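Local coordinates for Baccell_00875 (Bacteroides cellulosilyticus DSM 14838, PDB 5NO8), which probably acts as a polysaccharide lyase that removes L-rhamnose caps, linked to glucuronic acid, from complex arabinogalactan proteins, at residues S359-G364 and S438-K443; F459-V464 and K468-D473; N517-T522 and I549-Q554; V621-A626 and Y687-R692. All blocks are in the same frame, centred on the assembly; numbering follows the deposited sequence.

Contact 1 (S359-G364 and S438-K443)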
# COMPACT_ATOMS: atom_id res chain seq x y z
N SER A 359 -1.07 -26.29 -29.80
CA SER A 359 -1.33 -25.40 -30.95
C SER A 359 -1.72 -23.96 -30.58
O SER A 359 -2.10 -23.18 -31.46
CB SER A 359 -2.38 -25.96 -31.92
OG SER A 359 -3.69 -25.57 -31.54
N ASP A 360 -1.69 -23.61 -29.29
CA ASP A 360 -1.42 -22.24 -28.86
C ASP A 360 0.03 -22.32 -28.42
O ASP A 360 0.39 -23.25 -27.70
CB ASP A 360 -2.34 -21.82 -27.70
CG ASP A 360 -2.30 -20.33 -27.41
OD1 ASP A 360 -1.22 -19.81 -27.04
OD2 ASP A 360 -3.34 -19.67 -27.53
N LEU A 361 0.87 -21.39 -28.84
CA LEU A 361 2.27 -21.36 -28.39
C LEU A 361 2.43 -21.10 -26.88
O LEU A 361 3.48 -21.36 -26.32
CB LEU A 361 3.04 -20.27 -29.13
CG LEU A 361 3.29 -20.44 -30.63
CD1 LEU A 361 3.80 -19.12 -31.19
CD2 LEU A 361 4.30 -21.56 -30.87
N ARG A 362 1.40 -20.56 -26.23
CA ARG A 362 1.45 -20.35 -24.77
C ARG A 362 0.98 -21.58 -23.99
O ARG A 362 0.79 -21.49 -22.78
CB ARG A 362 0.58 -19.14 -24.39
CG ARG A 362 1.01 -17.83 -25.03
CD ARG A 362 -0.09 -16.80 -24.97
NE ARG A 362 -1.20 -17.12 -25.86
CZ ARG A 362 -2.17 -16.27 -26.20
NH1 ARG A 362 -3.13 -16.68 -27.03
NH2 ARG A 362 -2.22 -15.03 -25.73
N ASP A 363 0.78 -22.72 -24.65
CA ASP A 363 0.44 -23.99 -23.96
C ASP A 363 1.32 -24.21 -22.74
O ASP A 363 2.55 -24.19 -22.83
CB ASP A 363 0.58 -25.18 -24.92
CG ASP A 363 -0.03 -26.47 -24.35
OD1 ASP A 363 -1.10 -26.40 -23.71
OD2 ASP A 363 0.58 -27.54 -24.57
N GLY A 364 0.68 -24.40 -21.57
CA GLY A 364 1.39 -24.56 -20.32
C GLY A 364 1.52 -23.30 -19.47
O GLY A 364 1.85 -23.42 -18.29
N SER A 438 9.23 -12.05 -21.79
CA SER A 438 7.95 -12.23 -21.11
C SER A 438 6.83 -12.69 -22.06
O SER A 438 5.73 -12.97 -21.59
CB SER A 438 7.58 -10.93 -20.39
OG SER A 438 7.22 -9.89 -21.30
N SER A 439 7.07 -12.76 -23.38
CA SER A 439 6.09 -13.27 -24.33
C SER A 439 6.76 -14.16 -25.41
O SER A 439 7.98 -14.08 -25.62
CB SER A 439 5.28 -12.12 -24.95
OG SER A 439 6.12 -11.24 -25.68
N VAL A 440 5.94 -15.01 -26.03
CA VAL A 440 6.43 -16.05 -26.96
C VAL A 440 7.03 -15.46 -28.25
O VAL A 440 7.95 -16.05 -28.81
CB VAL A 440 5.36 -17.10 -27.32
CG1 VAL A 440 4.86 -17.81 -26.05
CG2 VAL A 440 4.17 -16.49 -28.08
N ASP A 441 6.53 -14.32 -28.70
CA ASP A 441 7.18 -13.56 -29.80
C ASP A 441 8.66 -13.18 -29.54
O ASP A 441 9.45 -13.09 -30.49
CB ASP A 441 6.38 -12.28 -30.14
CG ASP A 441 6.14 -11.39 -28.92
OD1 ASP A 441 5.18 -11.67 -28.16
OD2 ASP A 441 6.91 -10.42 -28.70
N GLN A 442 9.01 -12.95 -28.28
CA GLN A 442 10.34 -12.50 -27.87
C GLN A 442 10.78 -11.18 -28.58
O GLN A 442 11.98 -10.91 -28.69
CB GLN A 442 11.40 -13.61 -28.06
CG GLN A 442 11.08 -14.92 -27.34
CD GLN A 442 12.23 -15.93 -27.36
OE1 GLN A 442 13.26 -15.71 -28.01
NE2 GLN A 442 12.05 -17.04 -26.66
N LYS A 443 9.80 -10.39 -29.03
CA LYS A 443 10.03 -9.10 -29.69
C LYS A 443 9.86 -7.96 -28.69
O LYS A 443 10.19 -6.82 -28.99
CB LYS A 443 9.06 -8.90 -30.88
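Val440 pushes its forked side chain against the turn at Leu361 and Arg362, with CG2 on the Leu361 side chain and CG1 on Leu361 O and Arg362 CG. Val440 CG2 lies 4.1 Å from Leu361 CB and as far from Leu361 CD1. Val440 CG1 comes within 3.8 Å of Leu361 O and 4.0 Å of Arg362 CG, where the arginine chain crosses the valine at about a right angle. The valine torsion (chi1 -59°, CG1 anti to the carbonyl carbon) decides which methyl faces which of these partners. No hydrogen bond joins the segments; the contact is small, apolar and near the surface.

Polar groups brace the turn. Asp360 to Asp363 form a type I beta turn, closed by Asp363 N donating to Asp360 O, and inside it Asp360 OD1 accepts from Arg362 N on its anti lone pair, an Asx turn. The syn lone pair of the same oxygen receives Arg362 NE at 2.9 Å, almost straight (177°), while Arg362 NH1 reaches Asp360 OD2. The guanidinium, bent back at chi3, thus makes a side-on salt bridge, one nitrogen to each oxygen, and its NH2 is hydrogen-bonded to Leu378 O. On the other segment, Asp441 OD2 closes a second Asx turn with Lys443 N, and Asp441 OD1 takes the Ser439 hydroxyl from above the carboxylate plane.

The contact joins two loops. One runs from helix 338-352 to strand 369-370 and the other from helix 412-429 to helix 448-465, while Phe424 and Lys428 of helix 412-429 pack on Val440, and Lys428 also on Leu361.

Contact 2 (F459-V464 and K468-D473); sequences FQMYKV and KQFVTD
Phe459 opens the contact by swinging its ring across Val471, the two side chains meeting at about a right angle. Its CE1 lies 3.5 Å from Val471 O and somewhat farther from Val471 CG1, while Leu498 and Ser502 of helix 496-505 touch the same side chain.

Two residues on, Met461 sets its CB over the middle of the Phe470 ring. This is a CH-pi contact, with CB 3.6 Å from the centroid and only 9° off the ring normal. The methionine chain then bends at chi2 and chi3, bringing CE to 4.1 Å from Phe470 CZ along the rim.

Tyr462 offers a ring face in turn. With CG anti to the backbone N (chi1 168°), that face is turned to Val471, whose CG2 sits over it in a second CH-pi contact, 3.3 Å from Tyr462 CG and displaced toward the rim. Tyr462 CB also touches Phe470 CB, and farther out the ring runs side by side with the extended Lys468 chain.

The segments belong to helices 448-465 and 469-485, consecutive in the chain and joined by a tight turn into an antiparallel helical hairpin. Their short axes approach to 7.7 Å at 174°.

No hydrogen bond or salt bridge crosses between the segments. Two CH-pi contacts and plain apolar packing make up the contact, which therefore probably depends mainly on close fit and dispersion.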
# COMPACT_ATOMS: atom_id res chain seq x y z
N PHE A 459 15.00 -23.02 -9.49
CA PHE A 459 15.53 -23.56 -8.25
C PHE A 459 14.44 -24.29 -7.44
O PHE A 459 14.70 -25.35 -6.86
CB PHE A 459 16.19 -22.50 -7.40
CG PHE A 459 17.44 -21.89 -8.00
CD1 PHE A 459 18.50 -22.68 -8.43
CD2 PHE A 459 17.57 -20.50 -8.08
CE1 PHE A 459 19.66 -22.09 -8.94
CE2 PHE A 459 18.70 -19.91 -8.61
CZ PHE A 459 19.76 -20.71 -9.03
N GLN A 460 13.22 -23.75 -7.44
CA GLN A 460 12.10 -24.43 -6.77
C GLN A 460 11.78 -25.77 -7.45
O GLN A 460 11.48 -26.76 -6.77
CB GLN A 460 10.85 -23.54 -6.77
CG GLN A 460 11.00 -22.22 -6.02
CD GLN A 460 10.96 -22.37 -4.52
OE1 GLN A 460 10.96 -23.48 -3.98
NE2 GLN A 460 10.96 -21.23 -3.82
N MET A 461 11.80 -25.78 -8.78
CA MET A 461 11.57 -27.01 -9.56
C MET A 461 12.61 -28.11 -9.31
O MET A 461 12.28 -29.29 -9.45
CB MET A 461 11.46 -26.72 -11.05
CG MET A 461 10.18 -26.02 -11.50
SD MET A 461 8.69 -26.95 -11.17
CE MET A 461 8.79 -28.37 -12.30
N TYR A 462 13.82 -27.75 -8.90
CA TYR A 462 14.77 -28.76 -8.40
C TYR A 462 14.23 -29.46 -7.17
O TYR A 462 14.30 -30.68 -7.07
CB TYR A 462 16.13 -28.12 -8.08
CG TYR A 462 17.10 -29.00 -7.31
CD1 TYR A 462 17.59 -30.20 -7.85
CD2 TYR A 462 17.56 -28.60 -6.07
CE1 TYR A 462 18.51 -30.97 -7.15
CE2 TYR A 462 18.47 -29.36 -5.36
CZ TYR A 462 18.95 -30.54 -5.90
OH TYR A 462 19.84 -31.26 -5.14
N LYS A 463 13.65 -28.68 -6.25
CA LYS A 463 13.06 -29.24 -5.03
C LYS A 463 11.88 -30.17 -5.34
O LYS A 463 11.67 -31.12 -4.63
CB LYS A 463 12.63 -28.13 -4.05
CG LYS A 463 13.75 -27.20 -3.61
CD LYS A 463 13.27 -26.11 -2.67
CE LYS A 463 13.18 -26.59 -1.23
NZ LYS A 463 12.72 -25.51 -0.33
N VAL A 464 11.14 -29.90 -6.41
CA VAL A 464 10.02 -30.74 -6.83
C VAL A 464 10.50 -32.07 -7.42
O VAL A 464 9.95 -33.13 -7.13
CB VAL A 464 9.14 -30.02 -7.88
CG1 VAL A 464 8.05 -30.92 -8.46
CG2 VAL A 464 8.51 -28.76 -7.26
N LYS A 468 18.86 -32.12 -11.36
CA LYS A 468 19.94 -31.12 -11.25
C LYS A 468 20.01 -30.11 -12.39
O LYS A 468 20.56 -29.03 -12.20
CB LYS A 468 21.31 -31.79 -11.04
CG LYS A 468 21.48 -32.41 -9.67
CD LYS A 468 22.83 -33.11 -9.55
CE LYS A 468 22.97 -33.76 -8.19
NZ LYS A 468 24.34 -34.30 -8.00
N GLN A 469 19.43 -30.43 -13.55
CA GLN A 469 19.39 -29.50 -14.67
C GLN A 469 18.63 -28.19 -14.34
O GLN A 469 18.97 -27.14 -14.84
CB GLN A 469 18.77 -30.16 -15.92
CG GLN A 469 18.78 -29.31 -17.20
CD GLN A 469 20.19 -28.96 -17.68
OE1 GLN A 469 21.07 -29.82 -17.71
NE2 GLN A 469 20.40 -27.69 -18.07
N PHE A 470 17.60 -28.28 -13.49
CA PHE A 470 16.94 -27.06 -13.00
C PHE A 470 17.86 -26.09 -12.25
O PHE A 470 17.72 -24.88 -12.36
CB PHE A 470 15.74 -27.43 -12.12
CG PHE A 470 14.56 -27.90 -12.89
CD1 PHE A 470 13.91 -27.05 -13.74
CD2 PHE A 470 14.08 -29.20 -12.74
CE1 PHE A 470 12.81 -27.46 -14.46
CE2 PHE A 470 12.99 -29.62 -13.47
CZ PHE A 470 12.36 -28.74 -14.33
N VAL A 471 18.80 -26.63 -11.48
CA VAL A 471 19.73 -25.83 -10.73
C VAL A 471 20.70 -25.15 -11.71
O VAL A 471 21.07 -23.98 -11.53
CB VAL A 471 20.50 -26.67 -9.72
CG1 VAL A 471 21.45 -25.82 -8.89
CG2 VAL A 471 19.54 -27.44 -8.80
N THR A 472 21.12 -25.90 -12.73
CA THR A 472 21.95 -25.33 -13.80
C THR A 472 21.22 -24.18 -14.51
O THR A 472 21.79 -23.11 -14.67
CB THR A 472 22.39 -26.43 -14.81
OG1 THR A 472 23.23 -27.36 -14.12
CG2 THR A 472 23.13 -25.85 -16.02
N ASP A 473 19.97 -24.40 -14.87
CA ASP A 473 19.17 -23.38 -15.55
C ASP A 473 18.93 -22.15 -14.67
O ASP A 473 18.98 -21.02 -15.16
CB ASP A 473 17.83 -23.96 -16.05
CG ASP A 473 18.01 -25.03 -17.13
OD1 ASP A 473 19.14 -25.18 -17.65
OD2 ASP A 473 17.05 -25.75 -17.44

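Contact 3 (N517-T522 and I549-Q554)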
# COMPACT_ATOMS: atom_id res chain seq x y z
N ASN A 517 30.05 -15.13 -5.15
CA ASN A 517 30.86 -13.96 -5.48
C ASN A 517 30.06 -12.90 -6.23
O ASN A 517 30.25 -11.71 -5.99
CB ASN A 517 32.10 -14.36 -6.32
CG ASN A 517 33.14 -15.16 -5.54
OD1 ASN A 517 33.96 -15.84 -6.16
ND2 ASN A 517 33.11 -15.10 -4.21
N ASP A 518 29.18 -13.32 -7.14
CA ASP A 518 28.27 -12.39 -7.83
C ASP A 518 27.35 -11.67 -6.84
O ASP A 518 27.17 -10.44 -6.93
CB ASP A 518 27.43 -13.10 -8.89
CG ASP A 518 28.21 -13.46 -10.16
OD1 ASP A 518 29.32 -12.93 -10.37
OD2 ASP A 518 27.69 -14.26 -10.95
N PHE A 519 26.78 -12.41 -5.91
CA PHE A 519 25.93 -11.79 -4.88
C PHE A 519 26.73 -10.84 -4.00
O PHE A 519 26.23 -9.76 -3.64
CB PHE A 519 25.21 -12.83 -4.01
CG PHE A 519 24.17 -13.64 -4.73
CD1 PHE A 519 23.40 -13.12 -5.75
CD2 PHE A 519 23.93 -14.96 -4.33
CE1 PHE A 519 22.43 -13.89 -6.39
CE2 PHE A 519 22.96 -15.72 -4.95
CZ PHE A 519 22.21 -15.19 -5.98
N ILE A 520 27.95 -11.20 -3.63
CA ILE A 520 28.82 -10.29 -2.85
C ILE A 520 29.05 -8.95 -3.58
O ILE A 520 28.99 -7.88 -2.97
CB ILE A 520 30.15 -10.99 -2.44
CG1 ILE A 520 29.87 -12.02 -1.33
CG2 ILE A 520 31.21 -9.99 -1.96
CD1 ILE A 520 30.97 -13.05 -1.13
N LYS A 521 29.28 -9.00 -4.89
CA LYS A 521 29.42 -7.80 -5.72
C LYS A 521 28.18 -6.92 -5.64
O LYS A 521 28.28 -5.71 -5.42
CB LYS A 521 29.66 -8.17 -7.18
N THR A 522 27.01 -7.54 -5.80
CA THR A 522 25.75 -6.82 -5.69
C THR A 522 25.59 -6.20 -4.30
O THR A 522 25.20 -5.04 -4.17
CB THR A 522 24.54 -7.71 -6.06
OG1 THR A 522 24.56 -8.00 -7.46
CG2 THR A 522 23.21 -7.01 -5.72
N ILE A 549 16.81 -4.54 0.89
CA ILE A 549 16.98 -5.06 2.23
C ILE A 549 16.76 -6.58 2.26
O ILE A 549 17.45 -7.30 3.01
CB ILE A 549 16.03 -4.37 3.22
CG1 ILE A 549 16.25 -2.85 3.20
CG2 ILE A 549 16.19 -4.90 4.63
CD1 ILE A 549 15.27 -2.09 4.06
N GLN A 550 15.82 -7.05 1.44
CA GLN A 550 15.51 -8.48 1.24
C GLN A 550 16.79 -9.19 0.77
O GLN A 550 17.19 -10.23 1.32
CB GLN A 550 14.40 -8.63 0.19
CG GLN A 550 13.93 -10.03 -0.15
CD GLN A 550 13.02 -10.08 -1.38
OE1 GLN A 550 13.07 -9.21 -2.27
NE2 GLN A 550 12.17 -11.10 -1.44
N PHE A 551 17.45 -8.59 -0.20
CA PHE A 551 18.72 -9.12 -0.71
C PHE A 551 19.82 -9.13 0.34
O PHE A 551 20.48 -10.17 0.57
CB PHE A 551 19.17 -8.32 -1.91
CG PHE A 551 20.47 -8.79 -2.46
CD1 PHE A 551 20.49 -9.78 -3.40
CD2 PHE A 551 21.67 -8.28 -1.98
CE1 PHE A 551 21.69 -10.26 -3.91
CE2 PHE A 551 22.87 -8.74 -2.47
CZ PHE A 551 22.88 -9.72 -3.44
N LEU A 552 20.05 -7.98 0.96
CA LEU A 552 21.11 -7.85 1.95
C LEU A 552 20.94 -8.76 3.16
O LEU A 552 21.93 -9.31 3.67
CB LEU A 552 21.28 -6.41 2.41
CG LEU A 552 21.80 -5.40 1.38
CD1 LEU A 552 21.56 -4.01 1.91
CD2 LEU A 552 23.29 -5.58 1.08
N ALA A 553 19.71 -8.93 3.64
CA ALA A 553 19.46 -9.78 4.79
C ALA A 553 19.78 -11.25 4.47
O ALA A 553 20.37 -11.96 5.28
CB ALA A 553 18.04 -9.63 5.28
N GLN A 554 19.36 -11.68 3.29
CA GLN A 554 19.71 -13.02 2.80
C GLN A 554 21.23 -13.16 2.62
O GLN A 554 21.80 -14.20 2.97
CB GLN A 554 19.05 -13.33 1.48
CG GLN A 554 17.54 -13.53 1.54
CD GLN A 554 16.97 -13.74 0.17
OE1 GLN A 554 16.44 -12.81 -0.44
NE2 GLN A 554 17.12 -14.93 -0.34
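The Phe551 ring carries the methyl CG2 of Thr522 over one face and the backbone of Phe519 at its edge. This is buried packing between helices 509-529 and 542-559 in the C-terminal helical domain, whose paired helices are consistent with the (alpha/alpha) toroid fold known from several polysaccharide lyase families. The methyl makes a CH-pi contact, 3.9 Å from the ring centroid and shifted toward the rim. At the edge, close to the ring plane, Phe519 O stands 3.4 Å from Phe551 CZ, where the slightly positive ring hydrogens would suit a carbonyl oxygen. The second ring, Phe519, meets the first obliquely, with planes at 76° and CD1 3.8 Å from Phe551 CE1.

Phe551 serves as the long arm: it projects toward the other helix with CG anti to its backbone N (chi1 179°), and its ring fills much of the space between segments whose nearest CA atoms, those of Phe519 and Phe551, are 8.7 Å apart. Around it, Phe526 meets the Phe551 ring edge-to-face, and Val496 touches both phenylalanines. The rotamer of Thr522 separates its two branches: CG2 goes to the aromatic face, while OG1 is hydrogen-bonded to the backbone oxygen of Tyr487.

Contact 4 (V621-A626 and Y687-R692); sequences VYYYYA and YLLVNR
Tyr623 lays its ring across the backbone of Leu689 and Val690. Its CG is anti to the backbone N (chi1 160°), which carries the ring over to those two residues. One ring face then receives Leu689 O, 3.6 Å from Tyr623 CE1 and displaced toward the rim. Val690 O approaches the ring obliquely, and it also accepts a hydrogen bond from Gln635 NE2.

Leu689 has a first torsion of 178°, and this brings its fork to the tyrosine, the two side chains meeting at about a right angle. Leu689 CG lies 3.7 Å from Tyr623 CE2. Leu689 CD2 comes nearest Tyr624 OH, 3.7 Å away, while both methyls touch both tyrosines.

The segments lie on helices 615-629 and 682-692, a near-parallel pair within the all-helical, probably (alpha/alpha) toroid, C-terminal domain. Their short axes cross at 25° and stay 9.7 Å apart, yet the backbones come close at Tyr623 and Val690, whose CA atoms are 5.8 Å from each other.

Nearer the backbone, Val690 CG2 packs on Tyr623 CB at 3.9 Å. One face of the Tyr624 ring has Tyr623 CD2 over it, displaced toward the rim; the Tyr624 hydroxyl is hydrogen-bonded to a glycerol, probably from the crystallisation liquor. Within helix 687-692, Asn691 folds back so that ND2 donates to Tyr687 O at 3.1 Å and lies over the centre of the Tyr687 ring.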
# COMPACT_ATOMS: atom_id res chain seq x y z
N VAL A 621 11.06 -9.12 4.25
CA VAL A 621 12.13 -8.41 4.93
C VAL A 621 12.06 -8.59 6.43
O VAL A 621 13.10 -8.83 7.08
CB VAL A 621 12.12 -6.90 4.59
CG1 VAL A 621 13.05 -6.12 5.53
CG2 VAL A 621 12.50 -6.69 3.14
N TYR A 622 10.87 -8.43 7.02
CA TYR A 622 10.70 -8.56 8.45
C TYR A 622 11.01 -9.98 8.91
O TYR A 622 11.62 -10.16 9.96
CB TYR A 622 9.27 -8.21 8.89
CG TYR A 622 8.87 -6.77 8.77
CD1 TYR A 622 9.82 -5.75 8.53
CD2 TYR A 622 7.53 -6.40 8.90
CE1 TYR A 622 9.43 -4.43 8.46
CE2 TYR A 622 7.15 -5.07 8.81
CZ TYR A 622 8.10 -4.10 8.61
OH TYR A 622 7.73 -2.77 8.49
N TYR A 623 10.60 -10.96 8.11
CA TYR A 623 10.93 -12.39 8.34
C TYR A 623 12.45 -12.62 8.36
O TYR A 623 13.00 -13.21 9.31
CB TYR A 623 10.22 -13.25 7.28
CG TYR A 623 10.79 -14.63 7.06
CD1 TYR A 623 10.44 -15.69 7.90
CD2 TYR A 623 11.62 -14.88 5.98
CE1 TYR A 623 10.96 -16.97 7.68
CE2 TYR A 623 12.14 -16.13 5.75
CZ TYR A 623 11.82 -17.16 6.60
OH TYR A 623 12.36 -18.39 6.34
N TYR A 624 13.13 -12.12 7.34
CA TYR A 624 14.60 -12.27 7.29
C TYR A 624 15.28 -11.49 8.42
O TYR A 624 16.25 -11.97 9.00
CB TYR A 624 15.18 -11.83 5.95
CG TYR A 624 14.85 -12.71 4.77
CD1 TYR A 624 15.19 -14.06 4.76
CD2 TYR A 624 14.23 -12.19 3.65
CE1 TYR A 624 14.90 -14.86 3.69
CE2 TYR A 624 13.95 -12.98 2.56
CZ TYR A 624 14.28 -14.33 2.60
OH TYR A 624 14.00 -15.12 1.53
N TYR A 625 14.78 -10.29 8.72
CA TYR A 625 15.36 -9.48 9.78
C TYR A 625 15.26 -10.21 11.14
O TYR A 625 16.20 -10.14 11.94
CB TYR A 625 14.69 -8.11 9.82
CG TYR A 625 15.24 -7.21 10.87
CD1 TYR A 625 16.39 -6.47 10.65
CD2 TYR A 625 14.64 -7.11 12.11
CE1 TYR A 625 16.91 -5.63 11.63
CE2 TYR A 625 15.15 -6.30 13.11
CZ TYR A 625 16.28 -5.55 12.86
OH TYR A 625 16.79 -4.73 13.85
N ALA A 626 14.13 -10.88 11.40
CA ALA A 626 13.98 -11.67 12.62
C ALA A 626 14.98 -12.85 12.67
O ALA A 626 15.49 -13.16 13.75
CB ALA A 626 12.56 -12.18 12.79
N TYR A 687 3.56 -15.28 1.68
CA TYR A 687 2.83 -15.81 2.82
C TYR A 687 3.49 -17.14 3.26
O TYR A 687 3.72 -17.35 4.43
CB TYR A 687 1.37 -16.05 2.47
CG TYR A 687 0.59 -16.56 3.63
CD1 TYR A 687 0.57 -17.91 3.94
CD2 TYR A 687 -0.10 -15.68 4.48
CE1 TYR A 687 -0.14 -18.38 5.04
CE2 TYR A 687 -0.78 -16.14 5.57
CZ TYR A 687 -0.80 -17.50 5.84
OH TYR A 687 -1.48 -17.93 6.97
N LEU A 688 3.78 -17.98 2.28
CA LEU A 688 4.39 -19.29 2.56
C LEU A 688 5.85 -19.21 2.95
O LEU A 688 6.31 -20.03 3.74
CB LEU A 688 4.19 -20.24 1.39
CG LEU A 688 2.71 -20.59 1.16
CD1 LEU A 688 2.52 -21.35 -0.10
CD2 LEU A 688 2.11 -21.36 2.34
N LEU A 689 6.58 -18.20 2.46
CA LEU A 689 7.91 -17.91 3.00
C LEU A 689 7.88 -17.56 4.47
O LEU A 689 8.56 -18.17 5.31
CB LEU A 689 8.57 -16.77 2.21
CG LEU A 689 9.96 -16.38 2.75
CD1 LEU A 689 10.95 -17.50 2.39
CD2 LEU A 689 10.38 -15.06 2.15
N VAL A 690 7.05 -16.57 4.81
CA VAL A 690 6.99 -16.05 6.15
C VAL A 690 6.52 -17.09 7.15
O VAL A 690 7.07 -17.16 8.25
CB VAL A 690 6.06 -14.82 6.21
CG1 VAL A 690 5.67 -14.46 7.64
CG2 VAL A 690 6.72 -13.65 5.51
N ASN A 691 5.52 -17.89 6.77
CA ASN A 691 4.88 -18.80 7.71
C ASN A 691 5.50 -20.19 7.75
O ASN A 691 5.37 -20.87 8.75
CB ASN A 691 3.39 -18.86 7.46
CG ASN A 691 2.70 -17.64 8.01
OD1 ASN A 691 2.68 -17.45 9.23
ND2 ASN A 691 2.27 -16.74 7.13
N ARG A 692 6.12 -20.60 6.65
CA ARG A 692 6.66 -21.96 6.54
C ARG A 692 8.09 -22.05 6.08
O ARG A 692 8.60 -23.17 5.96
CB ARG A 692 5.75 -22.77 5.63
CG ARG A 692 4.44 -23.05 6.31
CD ARG A 692 3.59 -24.02 5.56
NE ARG A 692 2.29 -24.04 6.19
CZ ARG A 692 1.97 -24.72 7.29
NH1 ARG A 692 2.84 -25.50 7.91
NH2 ARG A 692 0.76 -24.63 7.77

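All four contacts lie in the helix-rich C-terminal part of the chain, and they follow one another in series along the sequence. Contacts 3 and 4 are direct neighbours, their centres 17 Å apart: helix 542-559 of the former packs on helix 615-629 of the latter through Ile549 with Val621 and Ala553 with Tyr624. Helix 496-505 bridges contacts 2 and 3, touching Phe459 and Phe551 alike. Helix 412-429 similarly lies against both contacts 1 and 2, whose centres are 22 Å apart. Shared helices thus carry the packing from the surface loops of contact 1 to the last helix.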